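Local coordinates for ApeI dehydratase-like domain-containing protein (Pectobacterium atrosepticum, PDB 3ESI), which is of unknown function but, as an ApeI-like hotdog-fold protein, may act as a dehydratase, at residues A[12-16]-A[17-21]. Numbering follows the deposited sequence.
Sequences KKTDE and TSQVE
Thr-14 and Thr-17 meet through their hydroxyls across the turn that leads into strand 17-25: OG1 of Thr-17 donates to OG1 of Thr-14 over 2.8 Å. In both threonines OG1 sits between the backbone N and the carbonyl carbon, the same placement in each, which brings the oxygens of the two obliquely crossing side chains together. The backbone closes the same turn, since Thr-14 N donates to Thr-17 O at 3.2 Å. The methyl of Thr-14, anti to its carbonyl carbon, lies beside Gln-19, with CG2 3.5 Å from NE2 of Gln-19, whose side chain it meets at about a right angle. Gln-19 bends at chi2, and its OE1 lies 4.1 Å from CE of Lys-12, a loose approach. Firmer evidence of pairing there is the bond from Lys-12 N to Gln-19 O, 3.0 Å long and fairly straight, with 160° at the hydrogen. On its other edge the strand pairs with strand 83-91, where Ser-18 bonds to Trp-90 and Val-20 to Leu-88. Two backbone bonds and one hydroxyl pair thus hold segment 12-16 alongside the start of strand 17-25; with no salt bridge across this surface turn, neutral hydrogen bonding closes it.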
loop_
_atom_site.group_PDB
_atom_site.type_symbol
_atom_site.label_atom_id
_atom_site.label_comp_id
_atom_site.label_asym_id
_atom_site.label_seq_id
_atom_site.Cartn_x
_atom_site.Cartn_y
_atom_site.Cartn_z
ATOM N N LYS A 12 -9.138 11.080 -33.358
ATOM C CA LYS A 12 -8.535 10.719 -34.637
ATOM C C LYS A 12 -9.049 9.357 -35.088
ATOM O O LYS A 12 -8.440 8.336 -34.781
ATOM C CB LYS A 12 -7.015 10.636 -34.507
ATOM C CG LYS A 12 -6.322 11.968 -34.345
ATOM C CD LYS A 12 -4.835 11.791 -34.028
ATOM C CE LYS A 12 -4.121 10.855 -35.013
ATOM N NZ LYS A 12 -4.167 11.319 -36.428
ATOM N N LYS A 13 -10.162 9.336 -35.817
ATOM C CA LYS A 13 -10.715 8.072 -36.296
ATOM C C LYS A 13 -9.966 7.552 -37.520
ATOM O O LYS A 13 -9.666 8.308 -38.439
ATOM C CB LYS A 13 -12.190 8.219 -36.686
ATOM C CG LYS A 13 -13.149 8.700 -35.610
ATOM C CD LYS A 13 -14.574 8.304 -36.000
ATOM C CE LYS A 13 -15.637 9.005 -35.173
ATOM N NZ LYS A 13 -15.880 10.390 -35.666
ATOM N N THR A 14 -9.659 6.259 -37.526
ATOM C CA THR A 14 -9.008 5.638 -38.672
ATOM C C THR A 14 -9.997 4.555 -39.102
ATOM O O THR A 14 -11.213 4.775 -39.069
ATOM C CB THR A 14 -7.638 5.000 -38.314
ATOM O OG1 THR A 14 -7.831 3.876 -37.449
ATOM C CG2 THR A 14 -6.743 6.022 -37.627
ATOM N N ASP A 15 -9.501 3.388 -39.490
ATOM C CA ASP A 15 -10.399 2.323 -39.909
ATOM C C ASP A 15 -11.289 1.835 -38.771
ATOM O O ASP A 15 -12.502 2.066 -38.781
ATOM C CB ASP A 15 -9.597 1.158 -40.479
ATOM C CG ASP A 15 -8.828 1.550 -41.717
ATOM O OD1 ASP A 15 -7.813 2.274 -41.585
ATOM O OD2 ASP A 15 -9.255 1.144 -42.820
ATOM N N GLU A 16 -10.681 1.173 -37.788
ATOM C CA GLU A 16 -11.419 0.642 -36.642
ATOM C C GLU A 16 -10.958 1.237 -35.312
ATOM O O GLU A 16 -11.717 1.243 -34.333
ATOM C CB GLU A 16 -11.268 -0.884 -36.575
ATOM C CG GLU A 16 -10.912 -1.549 -37.902
ATOM C CD GLU A 16 -9.486 -1.251 -38.338
ATOM O OE1 GLU A 16 -9.081 -1.724 -39.422
ATOM O OE2 GLU A 16 -8.771 -0.545 -37.594
ATOM N N THR A 17 -9.719 1.730 -35.279
ATOM C CA THR A 17 -9.151 2.309 -34.060
ATOM C C THR A 17 -9.371 3.811 -33.919
ATOM O O THR A 17 -9.116 4.569 -34.851
ATOM C CB THR A 17 -7.625 2.073 -33.969
ATOM O OG1 THR A 17 -6.960 2.891 -34.937
ATOM C CG2 THR A 17 -7.286 0.618 -34.228
ATOM N N SER A 18 -9.841 4.221 -32.743
ATOM C CA SER A 18 -10.066 5.626 -32.421
ATOM C C SER A 18 -8.964 6.069 -31.466
ATOM O O SER A 18 -8.367 5.246 -30.776
ATOM C CB SER A 18 -11.418 5.817 -31.746
ATOM O OG SER A 18 -12.469 5.604 -32.656
ATOM N N GLN A 19 -8.688 7.365 -31.424
ATOM C CA GLN A 19 -7.644 7.873 -30.545
ATOM C C GLN A 19 -7.995 9.235 -29.969
ATOM O O GLN A 19 -8.643 10.061 -30.613
ATOM C CB GLN A 19 -6.309 7.974 -31.295
ATOM C CG GLN A 19 -5.805 6.643 -31.824
ATOM C CD GLN A 19 -5.084 6.758 -33.173
ATOM O OE1 GLN A 19 -3.912 7.145 -33.238
ATOM N NE2 GLN A 19 -5.794 6.423 -34.257
ATOM N N VAL A 20 -7.570 9.450 -28.734
ATOM C CA VAL A 20 -7.787 10.713 -28.059
ATOM C C VAL A 20 -6.559 10.930 -27.192
ATOM O O VAL A 20 -6.065 10.003 -26.544
ATOM C CB VAL A 20 -9.065 10.703 -27.182
ATOM C CG1 VAL A 20 -8.915 9.730 -26.016
ATOM C CG2 VAL A 20 -9.344 12.111 -26.681
ATOM N N GLU A 21 -6.043 12.148 -27.217
ATOM C CA GLU A 21 -4.877 12.478 -26.432
ATOM C C GLU A 21 -5.249 13.557 -25.447
ATOM O O GLU A 21 -5.835 14.571 -25.825
ATOM C CB GLU A 21 -3.756 12.975 -27.333
ATOM C CG GLU A 21 -2.484 13.269 -26.573
ATOM C CD GLU A 21 -1.327 13.585 -27.488
ATOM O OE1 GLU A 21 -1.244 12.957 -28.569
ATOM O OE2 GLU A 21 -0.494 14.440 -27.121
#